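Local coordinates for protein oxalate biosynthetic component 1 (Burkholderia thailandensis, PDB 5IKY) that takes part in quorum-sensing-dependent oxalate production as a bifunctional enzyme combining serine hydrolase and lyase activities, at residues R62-D67 with T103-S108; A212-L217 with D269-A274. All blocks are in the same frame, centred on the assembly; numbering follows the deposited sequence.

Contact 1 of 2, residues R62-D67 with T103-S108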
loop_
_atom_site.group_PDB
_atom_site.type_symbol
_atom_site.label_atom_id
_atom_site.label_comp_id
_atom_site.label_asym_id
_atom_site.label_seq_id
_atom_site.Cartn_x
_atom_site.Cartn_y
_atom_site.Cartn_z
ATOM N N ARG A 62 26.186 24.151 -18.874
ATOM C CA ARG A 62 25.684 23.245 -19.898
ATOM C C ARG A 62 24.230 23.596 -20.177
ATOM O O ARG A 62 23.333 23.183 -19.441
ATOM C CB ARG A 62 25.812 21.785 -19.456
ATOM C CG ARG A 62 25.266 20.775 -20.458
ATOM C CD ARG A 62 26.148 20.657 -21.692
ATOM N NE ARG A 62 25.667 19.627 -22.610
ATOM C CZ ARG A 62 24.965 19.873 -23.712
ATOM N NH1 ARG A 62 24.670 21.121 -24.046
ATOM N NH2 ARG A 62 24.565 18.871 -24.484
ATOM N N GLU A 63 24.001 24.376 -21.228
ATOM C CA GLU A 63 22.663 24.869 -21.524
ATOM C C GLU A 63 22.185 24.467 -22.913
ATOM O O GLU A 63 22.980 24.343 -23.842
ATOM C CB GLU A 63 22.614 26.392 -21.387
ATOM C CG GLU A 63 23.557 27.135 -22.320
ATOM C CD GLU A 63 23.295 28.628 -22.339
ATOM O OE1 GLU A 63 22.150 29.035 -22.043
ATOM O OE2 GLU A 63 24.230 29.395 -22.651
ATOM N N TYR A 64 20.876 24.269 -23.036
ATOM C CA TYR A 64 20.241 23.988 -24.319
ATOM C C TYR A 64 18.725 24.120 -24.208
ATOM O O TYR A 64 18.100 23.485 -23.358
ATOM C CB TYR A 64 20.609 22.587 -24.818
ATOM C CG TYR A 64 20.040 22.251 -26.181
ATOM C CD1 TYR A 64 20.673 22.673 -27.341
ATOM C CD2 TYR A 64 18.871 21.508 -26.305
ATOM C CE1 TYR A 64 20.158 22.369 -28.591
ATOM C CE2 TYR A 64 18.350 21.200 -27.549
ATOM C CZ TYR A 64 18.997 21.633 -28.686
ATOM O OH TYR A 64 18.482 21.327 -29.924
ATOM N N GLY A 65 18.144 24.957 -25.062
ATOM C CA GLY A 65 16.700 25.065 -25.179
ATOM C C GLY A 65 16.054 26.218 -24.432
ATOM O O GLY A 65 14.831 26.301 -24.370
ATOM N N TYR A 66 16.860 27.119 -23.881
ATOM C CA TYR A 66 16.324 28.180 -23.029
ATOM C C TYR A 66 16.438 29.582 -23.626
ATOM O O TYR A 66 16.210 30.572 -22.929
ATOM C CB TYR A 66 17.015 28.151 -21.664
ATOM C CG TYR A 66 16.500 27.061 -20.761
ATOM C CD1 TYR A 66 15.369 27.260 -19.980
ATOM C CD2 TYR A 66 17.133 25.829 -20.694
ATOM C CE1 TYR A 66 14.888 26.266 -19.154
ATOM C CE2 TYR A 66 16.660 24.828 -19.869
ATOM C CZ TYR A 66 15.535 25.052 -19.102
ATOM O OH TYR A 66 15.056 24.059 -18.277
ATOM N N ASP A 67 16.779 29.664 -24.909
ATOM C CA ASP A 67 16.955 30.953 -25.571
ATOM C C ASP A 67 15.628 31.593 -25.974
ATOM O O ASP A 67 14.662 30.904 -26.293
ATOM C CB ASP A 67 17.844 30.799 -26.808
ATOM C CG ASP A 67 19.264 30.393 -26.464
ATOM O OD1 ASP A 67 19.827 30.948 -25.497
ATOM O OD2 ASP A 67 19.819 29.519 -27.161
ATOM N N THR A 103 22.644 32.873 -32.192
ATOM C CA THR A 103 23.033 32.094 -33.359
ATOM C C THR A 103 24.039 31.026 -32.949
ATOM O O THR A 103 24.161 29.985 -33.597
ATOM C CB THR A 103 23.630 32.986 -34.449
ATOM O OG1 THR A 103 24.624 33.838 -33.867
ATOM C CG2 THR A 103 22.545 33.846 -35.072
ATOM N N GLN A 104 24.765 31.302 -31.870
ATOM C CA GLN A 104 25.599 30.301 -31.219
ATOM C C GLN A 104 24.704 29.270 -30.547
ATOM O O GLN A 104 23.730 29.630 -29.887
ATOM C CB GLN A 104 26.524 30.955 -30.191
ATOM C CG GLN A 104 27.094 29.993 -29.160
ATOM C CD GLN A 104 27.142 30.597 -27.770
ATOM O OE1 GLN A 104 26.499 31.610 -27.501
ATOM N NE2 GLN A 104 27.903 29.976 -26.879
ATOM N N THR A 105 25.021 27.990 -30.711
ATOM C CA THR A 105 24.208 26.944 -30.104
ATOM C C THR A 105 25.068 25.775 -29.623
ATOM O O THR A 105 26.030 25.381 -30.284
ATOM C CB THR A 105 23.131 26.430 -31.087
ATOM O OG1 THR A 105 22.321 27.528 -31.523
ATOM C CG2 THR A 105 22.234 25.396 -30.419
ATOM N N SER A 106 24.705 25.236 -28.462
ATOM C CA SER A 106 25.421 24.133 -27.831
ATOM C C SER A 106 24.988 22.787 -28.419
ATOM O O SER A 106 24.038 22.736 -29.203
ATOM C CB SER A 106 25.180 24.164 -26.317
ATOM O OG SER A 106 25.589 25.400 -25.758
ATOM N N PRO A 107 25.693 21.697 -28.063
ATOM C CA PRO A 107 25.215 20.366 -28.459
ATOM C C PRO A 107 23.807 20.078 -27.949
ATOM O O PRO A 107 23.469 20.451 -26.825
ATOM C CB PRO A 107 26.226 19.423 -27.806
ATOM C CG PRO A 107 27.472 20.216 -27.738
ATOM C CD PRO A 107 27.045 21.635 -27.477
ATOM N N SER A 108 22.998 19.425 -28.776
ATOM C CA SER A 108 21.637 19.074 -28.400
ATOM C C SER A 108 21.632 17.965 -27.358
ATOM O O SER A 108 22.681 17.439 -26.993
ATOM C CB SER A 108 20.834 18.638 -29.625
ATOM O OG SER A 108 21.181 17.319 -30.008
#
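R62 and Y64, in the last part of strand 60-64, meet the irregular loop 103-108 of the N-terminal domain. This strand lies in the middle of a three-stranded antiparallel sheet, and the 105-108 part of the loop runs 89° from the direction of 62-64, nearly perpendicular to it. As residues two apart on a strand, R62 and Y64 send their side chains to the same side, and both reach the P107-S108 backbone. R62 is bent at chi2 (72°), and its guanidinium meets P107 O end-on with two nitrogens, NH1 at 3.1 Å and NH2 at 3.0 Å. The oxygen lies close to the guanidinium plane, but NH2 stands 60° out of the carbonyl plane while NH1 is only slightly tilted from it. NH2 adds a weak bond of 3.4 Å to S108 O. Arginine suits the place because its long chain carries several N-H groups to successive carbonyls; W184 and L109 also touch it. Y64 offers a broad face, over which S108 CA sits 3.7 Å from the ring centroid in a CH-pi contact. The phenol end continues the packing, Y64 OH lying 3.6 Å from S108 CB, where a small serine fits closely. On the strand backbone, E63 O comes within 3.3 Å of S106 CB, while the E63 carboxylate turns to a salt bridge with R102. Across this contact the R62 charge is therefore met by neutral carbonyl oxygens, and gripping one of them twice would be expected to polarise the P107 peptide and hold the loop beside the aromatic ring.

Contact 2 of 2, residues A212-L217 with D269-A274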
loop_
_atom_site.group_PDB
_atom_site.type_symbol
_atom_site.label_atom_id
_atom_site.label_comp_id
_atom_site.label_asym_id
_atom_site.label_seq_id
_atom_site.Cartn_x
_atom_site.Cartn_y
_atom_site.Cartn_z
ATOM N N ALA A 212 3.791 12.259 -2.294
ATOM C CA ALA A 212 4.952 12.064 -1.432
ATOM C C ALA A 212 4.593 11.196 -0.229
ATOM O O ALA A 212 5.396 10.375 0.220
ATOM C CB ALA A 212 5.510 13.403 -0.976
ATOM N N SER A 213 3.381 11.380 0.283
ATOM C CA SER A 213 2.895 10.597 1.413
ATOM C C SER A 213 2.727 9.128 1.038
ATOM O O SER A 213 3.159 8.237 1.773
ATOM C CB SER A 213 1.569 11.164 1.917
ATOM O OG SER A 213 1.723 12.503 2.357
ATOM N N ARG A 214 2.099 8.885 -0.110
ATOM C CA ARG A 214 1.880 7.529 -0.601
ATOM C C ARG A 214 3.195 6.772 -0.781
ATOM O O ARG A 214 3.300 5.594 -0.427
ATOM C CB ARG A 214 1.110 7.558 -1.925
ATOM C CG ARG A 214 -0.255 8.230 -1.846
ATOM C CD ARG A 214 -1.390 7.237 -1.992
ATOM N NE ARG A 214 -1.632 6.859 -3.381
ATOM C CZ ARG A 214 -1.973 5.637 -3.777
ATOM N NH1 ARG A 214 -2.107 4.662 -2.889
ATOM N NH2 ARG A 214 -2.180 5.388 -5.063
ATOM N N GLU A 215 4.196 7.454 -1.331
ATOM C CA GLU A 215 5.510 6.852 -1.546
ATOM C C GLU A 215 6.143 6.446 -0.221
ATOM O O GLU A 215 6.741 5.378 -0.105
ATOM C CB GLU A 215 6.430 7.821 -2.287
ATOM C CG GLU A 215 5.949 8.214 -3.672
ATOM C CD GLU A 215 6.711 9.400 -4.233
ATOM O OE1 GLU A 215 7.694 9.833 -3.594
ATOM O OE2 GLU A 215 6.323 9.901 -5.310
ATOM N N ALA A 216 6.001 7.311 0.775
ATOM C CA ALA A 216 6.558 7.063 2.095
ATOM C C ALA A 216 5.881 5.873 2.768
ATOM O O ALA A 216 6.539 5.050 3.404
ATOM C CB ALA A 216 6.428 8.304 2.958
ATOM N N LEU A 217 4.563 5.786 2.615
ATOM C CA LEU A 217 3.783 4.730 3.253
ATOM C C LEU A 217 4.081 3.344 2.674
ATOM O O LEU A 217 4.158 2.364 3.416
ATOM C CB LEU A 217 2.288 5.040 3.137
ATOM C CG LEU A 217 1.814 6.191 4.028
ATOM C CD1 LEU A 217 0.509 6.785 3.518
ATOM C CD2 LEU A 217 1.661 5.716 5.466
ATOM N N ASP A 269 -9.046 7.930 1.513
ATOM C CA ASP A 269 -9.515 7.002 0.484
ATOM C C ASP A 269 -8.429 6.030 0.031
ATOM O O ASP A 269 -8.666 4.827 -0.080
ATOM C CB ASP A 269 -10.041 7.767 -0.733
ATOM C CG ASP A 269 -11.519 8.087 -0.635
ATOM O OD1 ASP A 269 -12.259 7.309 0.002
ATOM O OD2 ASP A 269 -11.945 9.110 -1.214
ATOM N N LEU A 270 -7.241 6.562 -0.238
ATOM C CA LEU A 270 -6.150 5.774 -0.803
ATOM C C LEU A 270 -5.305 5.082 0.265
ATOM O O LEU A 270 -4.711 4.032 0.012
ATOM C CB LEU A 270 -5.259 6.666 -1.671
ATOM C CG LEU A 270 -5.887 7.248 -2.940
ATOM C CD1 LEU A 270 -4.940 8.230 -3.607
ATOM C CD2 LEU A 270 -6.247 6.135 -3.901
ATOM N N GLU A 271 -5.243 5.679 1.452
ATOM C CA GLU A 271 -4.430 5.144 2.542
ATOM C C GLU A 271 -5.198 5.149 3.867
ATOM O O GLU A 271 -4.844 5.890 4.782
ATOM C CB GLU A 271 -3.138 5.953 2.686
ATOM C CG GLU A 271 -2.329 6.097 1.399
ATOM C CD GLU A 271 -1.574 4.831 1.032
ATOM O OE1 GLU A 271 -1.418 3.948 1.903
ATOM O OE2 GLU A 271 -1.138 4.718 -0.132
ATOM N N PRO A 272 -6.239 4.306 3.976
ATOM C CA PRO A 272 -7.191 4.325 5.096
ATOM C C PRO A 272 -6.569 4.093 6.475
ATOM O O PRO A 272 -7.080 4.618 7.465
ATOM C CB PRO A 272 -8.156 3.179 4.759
ATOM C CG PRO A 272 -7.987 2.936 3.301
ATOM C CD PRO A 272 -6.553 3.238 3.010
ATOM N N SER A 273 -5.493 3.315 6.543
ATOM C CA SER A 273 -4.903 2.958 7.831
ATOM C C SER A 273 -3.781 3.902 8.253
ATOM O O SER A 273 -3.378 3.912 9.417
ATOM C CB SER A 273 -4.380 1.521 7.792
ATOM O OG SER A 273 -5.441 0.603 7.578
ATOM N N ALA A 274 -3.285 4.691 7.307
ATOM C CA ALA A 274 -2.185 5.611 7.572
ATOM C C ALA A 274 -2.523 6.565 8.708
ATOM O O ALA A 274 -3.569 7.213 8.695
ATOM C CB ALA A 274 -1.833 6.394 6.313
HETATM O O HOH W 1 1.077 3.413 -0.847
#
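R214 and E271 cross obliquely, their guanidinium and carboxylate planes turned 46° from each other, and a single salt bridge joins them. R214 NH1 lies 2.9 Å from E271 OE2, a fairly straight bond that stays close to the guanidinium plane. It meets the oxygen on its anti side, 34° out of the carboxylate plane, so the pair is not the flat, two-bond fork that arginine and glutamate can form. E271 OE2 also accepts a bond of 2.7 Å from a water, which donates to R214 O at 3.1 Å as well and so ties the carboxylate to the helix backbone. The bend at chi2 of E271 (-76°) turns CD toward the arginine chain; E271 OE2 then lies 3.1 Å from R214 CD. L270 comes to R214 at about a right angle: its CB lies over one guanidinium face toward the rim, and L270 CD1 is 3.6 Å from R214 NE. Leucine supplies an apolar surface for this flat cation, and it also touches S699 and D700 of the cap domain. The L217 and E271 side chains run antiparallel alongside each other, L217 CD1 resting 3.6 Å from E271 CG, so the aliphatic part of the glutamate serves the apolar side of the contact. L217 CD2 meets A274 CB at 3.7 Å, the small alanine fitting against the leucine just before strand 275-278 begins. A type I beta turn, E271 to A274, carries the chain from helix 257-270 to that strand and brings both residues to L217. The end of helix 206-218 thus meets the end of helix 257-270 and its turn; each helix leads into the next strand, 223-226 and 275-278, at the N-terminal ends of the strands, consistent with a TIM barrel.

Contact 1 comes first along the chain and closes before contact 2 opens. Their centres are 41 Å apart and their nearest atoms about 21 Å. They share no sheet: contact 1 lies far from the chain centre, on the antiparallel sheet of the N-terminal domain, whereas contact 2 has its centre about 7 Å from that of the chain, between helix 206-218 and the end of helix 257-270 with the turn after it. H227, a ligand of the magnesium ion, directly follows strand 223-226 at its C-terminal end, whereas contact 2 lies by the N-terminal ends of strands 223-226 and 275-278. The contacts thus join parts of two different regions of this multidomain enzyme, the second related to TIM barrels.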